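Local coordinates for protein phosphatidylinositol-specific phospholipase C (Listeria monocytogenes, PDB 2PLC) that is a bacterial enzyme of the phosphatidylinositol-specific phospholipase C family, built on a TIM-barrel-like fold, at residues Leu82-Lys94 with Ile119-Tyr131. Sequence-based numbering, arbitrary orientation.
Sequences LSGVLETITQFLK and IQPLINIYKDYFY
In T90 a chi1 of -72° sets OG1 anti to the carbonyl carbon and CG2 anti to the backbone N, which turns the methyl toward Y129, whose ring, anti to its own carbonyl carbon (chi1 -68°), presents a face to it. CG2 of T90 makes a CH-pi contact over that face, 3.6 Å from the centroid of the Y129 ring and 19° off its normal. The T90 hydroxyl is tied back, OG1 donating to L86 O at 2.9 Å from the opposite face of that carbonyl to T90 N, which fixes the methyl's direction. K94, bent at chi3, comes obliquely to the Y129 hydroxyl, CE 3.3 Å from Y129 OH.

One turn earlier, the Y126 ring slants across L86, with L86 CB 3.8 Å from Y126 CE2, while L86 CD2 approaches the edge of F130. The Y126 hydroxyl reaches helix 82-94 through two waters lying at the ring edge, one held by the backbone O of S83, the other by E87 OE2. Toward the N-terminal ends, L122 CD1 lies 3.9 Å from L82 CB.

Helix 82-94 runs nearly parallel to helix 119-125, their axes 10.7 Å apart at closest approach; L93, on the first helix, and F130, past the end of the second, both touch I152 of strand 152-157. With no direct hydrogen bond crossing between the segments, cohesion comes from apolar and aromatic packing, supplemented by water bridges at the Y126 hydroxyl.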
loop_
_atom_site.group_PDB
_atom_site.type_symbol
_atom_site.label_atom_id
_atom_site.label_comp_id
_atom_site.label_asym_id
_atom_site.label_seq_id
_atom_site.Cartn_x
_atom_site.Cartn_y
_atom_site.Cartn_z
ATOM N N LEU A 82 -12.162 -6.787 8.645
ATOM C CA LEU A 82 -10.880 -6.240 9.063
ATOM C C LEU A 82 -10.130 -7.249 9.930
ATOM O O LEU A 82 -8.916 -7.388 9.814
ATOM C CB LEU A 82 -11.077 -4.914 9.798
ATOM C CG LEU A 82 -9.810 -4.094 10.035
ATOM C CD1 LEU A 82 -9.039 -3.931 8.732
ATOM C CD2 LEU A 82 -10.170 -2.744 10.624
ATOM N N SER A 83 -10.867 -7.993 10.754
ATOM C CA SER A 83 -10.267 -9.004 11.622
ATOM C C SER A 83 -9.622 -10.083 10.769
ATOM O O SER A 83 -8.552 -10.599 11.107
ATOM C CB SER A 83 -11.317 -9.625 12.550
ATOM O OG SER A 83 -12.334 -10.280 11.813
ATOM N N GLY A 84 -10.264 -10.395 9.644
ATOM C CA GLY A 84 -9.733 -11.404 8.742
ATOM C C GLY A 84 -8.447 -10.914 8.112
ATOM O O GLY A 84 -7.457 -11.650 8.029
ATOM N N VAL A 85 -8.460 -9.656 7.679
ATOM C CA VAL A 85 -7.294 -9.029 7.060
ATOM C C VAL A 85 -6.128 -8.988 8.054
ATOM O O VAL A 85 -5.015 -9.403 7.727
ATOM C CB VAL A 85 -7.628 -7.591 6.580
ATOM C CG1 VAL A 85 -6.380 -6.890 6.082
ATOM C CG2 VAL A 85 -8.661 -7.645 5.473
ATOM N N LEU A 86 -6.391 -8.511 9.271
ATOM C CA LEU A 86 -5.362 -8.426 10.302
ATOM C C LEU A 86 -4.768 -9.781 10.648
ATOM O O LEU A 86 -3.556 -9.888 10.846
ATOM C CB LEU A 86 -5.905 -7.754 11.566
ATOM C CG LEU A 86 -6.248 -6.274 11.395
ATOM C CD1 LEU A 86 -6.724 -5.683 12.712
ATOM C CD2 LEU A 86 -5.031 -5.520 10.879
ATOM N N GLU A 87 -5.600 -10.821 10.687
ATOM C CA GLU A 87 -5.094 -12.152 11.008
ATOM C C GLU A 87 -4.199 -12.675 9.895
ATOM O O GLU A 87 -3.197 -13.345 10.150
ATOM C CB GLU A 87 -6.225 -13.141 11.272
ATOM C CG GLU A 87 -5.718 -14.567 11.384
ATOM C CD GLU A 87 -6.675 -15.483 12.078
ATOM O OE1 GLU A 87 -7.613 -15.976 11.420
ATOM O OE2 GLU A 87 -6.475 -15.720 13.287
ATOM N N THR A 88 -4.560 -12.359 8.659
ATOM C CA THR A 88 -3.777 -12.780 7.512
ATOM C C THR A 88 -2.422 -12.081 7.521
ATOM O O THR A 88 -1.390 -12.736 7.407
ATOM C CB THR A 88 -4.510 -12.472 6.191
ATOM O OG1 THR A 88 -5.762 -13.171 6.157
ATOM C CG2 THR A 88 -3.662 -12.902 4.996
ATOM N N ILE A 89 -2.431 -10.756 7.669
ATOM C CA ILE A 89 -1.197 -9.963 7.689
ATOM C C ILE A 89 -0.282 -10.450 8.807
ATOM O O ILE A 89 0.913 -10.673 8.613
ATOM C CB ILE A 89 -1.472 -8.474 7.967
ATOM C CG1 ILE A 89 -2.537 -7.925 7.023
ATOM C CG2 ILE A 89 -0.186 -7.685 7.841
ATOM C CD1 ILE A 89 -2.235 -8.150 5.578
ATOM N N THR A 90 -0.873 -10.590 9.986
ATOM C CA THR A 90 -0.180 -11.038 11.181
ATOM C C THR A 90 0.431 -12.433 11.036
ATOM O O THR A 90 1.562 -12.658 11.458
ATOM C CB THR A 90 -1.130 -10.963 12.372
ATOM O OG1 THR A 90 -1.333 -9.586 12.700
ATOM C CG2 THR A 90 -0.573 -11.680 13.561
ATOM N N GLN A 91 -0.301 -13.358 10.421
ATOM C CA GLN A 91 0.211 -14.709 10.215
ATOM C C GLN A 91 1.403 -14.689 9.266
ATOM O O GLN A 91 2.345 -15.468 9.424
ATOM C CB GLN A 91 -0.880 -15.632 9.669
ATOM C CG GLN A 91 -1.883 -16.089 10.719
ATOM C CD GLN A 91 -1.224 -16.812 11.887
ATOM O OE1 GLN A 91 -0.707 -17.922 11.735
ATOM N NE2 GLN A 91 -1.234 -16.183 13.058
ATOM N N PHE A 92 1.362 -13.788 8.285
ATOM C CA PHE A 92 2.443 -13.663 7.316
ATOM C C PHE A 92 3.695 -13.114 7.990
ATOM O O PHE A 92 4.800 -13.605 7.758
ATOM C CB PHE A 92 2.035 -12.740 6.169
ATOM C CG PHE A 92 3.129 -12.509 5.170
ATOM C CD1 PHE A 92 3.419 -13.467 4.210
ATOM C CD2 PHE A 92 3.896 -11.349 5.211
ATOM C CE1 PHE A 92 4.456 -13.279 3.306
ATOM C CE2 PHE A 92 4.941 -11.150 4.310
ATOM C CZ PHE A 92 5.220 -12.119 3.357
ATOM N N LEU A 93 3.516 -12.071 8.796
ATOM C CA LEU A 93 4.626 -11.448 9.513
ATOM C C LEU A 93 5.222 -12.359 10.578
ATOM O O LEU A 93 6.365 -12.167 11.000
ATOM C CB LEU A 93 4.174 -10.141 10.154
ATOM C CG LEU A 93 3.893 -9.019 9.165
ATOM C CD1 LEU A 93 3.321 -7.821 9.890
ATOM C CD2 LEU A 93 5.177 -8.663 8.434
ATOM N N LYS A 94 4.433 -13.336 11.020
ATOM C CA LYS A 94 4.861 -14.295 12.030
ATOM C C LYS A 94 5.750 -15.344 11.367
ATOM O O LYS A 94 6.756 -15.772 11.931
ATOM C CB LYS A 94 3.635 -14.965 12.660
ATOM C CG LYS A 94 3.944 -15.923 13.800
ATOM C CD LYS A 94 2.688 -16.617 14.328
ATOM C CE LYS A 94 1.714 -15.632 14.969
ATOM N NZ LYS A 94 0.533 -16.317 15.579
ATOM N N ILE A 119 -12.323 0.752 15.315
ATOM C CA ILE A 119 -11.137 -0.024 14.942
ATOM C C ILE A 119 -10.137 -0.220 16.075
ATOM O O ILE A 119 -9.302 -1.123 16.012
ATOM C CB ILE A 119 -10.372 0.614 13.753
ATOM C CG1 ILE A 119 -9.950 2.049 14.101
ATOM C CG2 ILE A 119 -11.214 0.557 12.492
ATOM C CD1 ILE A 119 -9.097 2.723 13.051
ATOM N N GLN A 120 -10.219 0.624 17.102
ATOM C CA GLN A 120 -9.297 0.555 18.238
ATOM C C GLN A 120 -9.177 -0.794 18.944
ATOM O O GLN A 120 -8.070 -1.296 19.127
ATOM C CB GLN A 120 -9.589 1.671 19.245
ATOM C CG GLN A 120 -9.244 3.057 18.719
ATOM C CD GLN A 120 -9.383 4.145 19.763
ATOM O OE1 GLN A 120 -9.465 3.868 20.962
ATOM N NE2 GLN A 120 -9.404 5.395 19.312
ATOM N N PRO A 121 -10.309 -1.398 19.353
ATOM C CA PRO A 121 -10.251 -2.698 20.035
ATOM C C PRO A 121 -9.563 -3.770 19.190
ATOM O O PRO A 121 -8.888 -4.650 19.720
ATOM C CB PRO A 121 -11.725 -3.030 20.253
ATOM C CG PRO A 121 -12.353 -1.676 20.412
ATOM C CD PRO A 121 -11.694 -0.895 19.309
ATOM N N LEU A 122 -9.725 -3.671 17.872
ATOM C CA LEU A 122 -9.129 -4.620 16.932
ATOM C C LEU A 122 -7.635 -4.408 16.753
ATOM O O LEU A 122 -6.866 -5.365 16.713
ATOM C CB LEU A 122 -9.805 -4.510 15.570
ATOM C CG LEU A 122 -10.576 -5.736 15.098
ATOM C CD1 LEU A 122 -10.968 -5.518 13.652
ATOM C CD2 LEU A 122 -9.725 -6.993 15.236
ATOM N N ILE A 123 -7.243 -3.153 16.578
ATOM C CA ILE A 123 -5.840 -2.808 16.399
ATOM C C ILE A 123 -5.061 -3.148 17.671
ATOM O O ILE A 123 -4.005 -3.774 17.609
ATOM C CB ILE A 123 -5.670 -1.301 16.065
ATOM C CG1 ILE A 123 -6.357 -0.965 14.735
ATOM C CG2 ILE A 123 -4.196 -0.929 16.015
ATOM C CD1 ILE A 123 -5.867 -1.781 13.546
ATOM N N ASN A 124 -5.626 -2.782 18.818
ATOM C CA ASN A 124 -5.007 -3.030 20.119
ATOM C C ASN A 124 -4.719 -4.508 20.383
ATOM O O ASN A 124 -3.803 -4.848 21.131
ATOM C CB ASN A 124 -5.886 -2.459 21.232
ATOM C CG ASN A 124 -5.181 -2.426 22.565
ATOM O OD1 ASN A 124 -4.039 -1.968 22.670
ATOM N ND2 ASN A 124 -5.853 -2.917 23.597
ATOM N N ILE A 125 -5.512 -5.382 19.774
ATOM C CA ILE A 125 -5.336 -6.824 19.920
ATOM C C ILE A 125 -4.041 -7.272 19.242
ATOM O O ILE A 125 -3.386 -8.218 19.681
ATOM C CB ILE A 125 -6.540 -7.585 19.292
ATOM C CG1 ILE A 125 -7.807 -7.279 20.080
ATOM C CG2 ILE A 125 -6.296 -9.074 19.258
ATOM C CD1 ILE A 125 -7.621 -7.382 21.582
ATOM N N TYR A 126 -3.672 -6.566 18.178
ATOM C CA TYR A 126 -2.475 -6.884 17.409
ATOM C C TYR A 126 -1.388 -5.824 17.538
ATOM O O TYR A 126 -0.522 -5.722 16.671
ATOM C CB TYR A 126 -2.848 -7.045 15.934
ATOM C CG TYR A 126 -3.795 -8.189 15.664
ATOM C CD1 TYR A 126 -3.330 -9.502 15.615
ATOM C CD2 TYR A 126 -5.152 -7.960 15.441
ATOM C CE1 TYR A 126 -4.188 -10.560 15.347
ATOM C CE2 TYR A 126 -6.021 -9.014 15.173
ATOM C CZ TYR A 126 -5.527 -10.308 15.126
ATOM O OH TYR A 126 -6.362 -11.357 14.833
ATOM N N LYS A 127 -1.400 -5.077 18.639
ATOM C CA LYS A 127 -0.426 -4.010 18.861
ATOM C C LYS A 127 1.051 -4.408 18.751
ATOM O O LYS A 127 1.890 -3.583 18.385
ATOM C CB LYS A 127 -0.696 -3.294 20.186
ATOM C CG LYS A 127 -0.559 -4.156 21.419
ATOM C CD LYS A 127 -0.922 -3.358 22.661
ATOM C CE LYS A 127 -0.630 -4.148 23.922
ATOM N NZ LYS A 127 0.819 -4.488 24.037
ATOM N N ASP A 128 1.369 -5.669 19.030
ATOM C CA ASP A 128 2.753 -6.128 18.932
ATOM C C ASP A 128 3.229 -6.205 17.483
ATOM O O ASP A 128 4.423 -6.373 17.226
ATOM C CB ASP A 128 2.931 -7.489 19.613
ATOM C CG ASP A 128 2.847 -7.404 21.129
ATOM O OD1 ASP A 128 3.254 -6.369 21.702
ATOM O OD2 ASP A 128 2.381 -8.381 21.749
ATOM N N TYR A 129 2.292 -6.087 16.542
ATOM C CA TYR A 129 2.614 -6.141 15.118
ATOM C C TYR A 129 2.534 -4.769 14.459
ATOM O O TYR A 129 2.638 -4.653 13.238
ATOM C CB TYR A 129 1.699 -7.125 14.388
ATOM C CG TYR A 129 1.937 -8.570 14.761
ATOM C CD1 TYR A 129 2.916 -9.321 14.113
ATOM C CD2 TYR A 129 1.183 -9.186 15.762
ATOM C CE1 TYR A 129 3.143 -10.653 14.450
ATOM C CE2 TYR A 129 1.401 -10.520 16.109
ATOM C CZ TYR A 129 2.382 -11.247 15.446
ATOM O OH TYR A 129 2.584 -12.572 15.761
ATOM N N PHE A 130 2.356 -3.732 15.271
ATOM C CA PHE A 130 2.274 -2.370 14.756
ATOM C C PHE A 130 3.445 -1.489 15.179
ATOM O O PHE A 130 3.850 -1.503 16.344
ATOM C CB PHE A 130 0.960 -1.710 15.195
ATOM C CG PHE A 130 -0.214 -2.086 14.344
ATOM C CD1 PHE A 130 -0.925 -3.253 14.595
ATOM C CD2 PHE A 130 -0.583 -1.292 13.263
ATOM C CE1 PHE A 130 -1.986 -3.632 13.778
ATOM C CE2 PHE A 130 -1.640 -1.660 12.441
ATOM C CZ PHE A 130 -2.343 -2.835 12.699
ATOM N N TYR A 131 4.013 -0.761 14.219
ATOM C CA TYR A 131 5.099 0.162 14.518
ATOM C C TYR A 131 4.433 1.299 15.271
ATOM O O TYR A 131 3.522 1.951 14.754
ATOM C CB TYR A 131 5.744 0.708 13.248
ATOM C CG TYR A 131 6.643 1.908 13.492
ATOM C CD1 TYR A 131 7.902 1.761 14.068
ATOM C CD2 TYR A 131 6.233 3.190 13.127
ATOM C CE1 TYR A 131 8.731 2.864 14.272
ATOM C CE2 TYR A 131 7.047 4.290 13.325
ATOM C CZ TYR A 131 8.293 4.124 13.895
ATOM O OH TYR A 131 9.103 5.224 14.067
HETATM O O HOH W 1 -8.891 -11.311 13.839
HETATM O O HOH W 2 -4.958 -13.579 14.817
#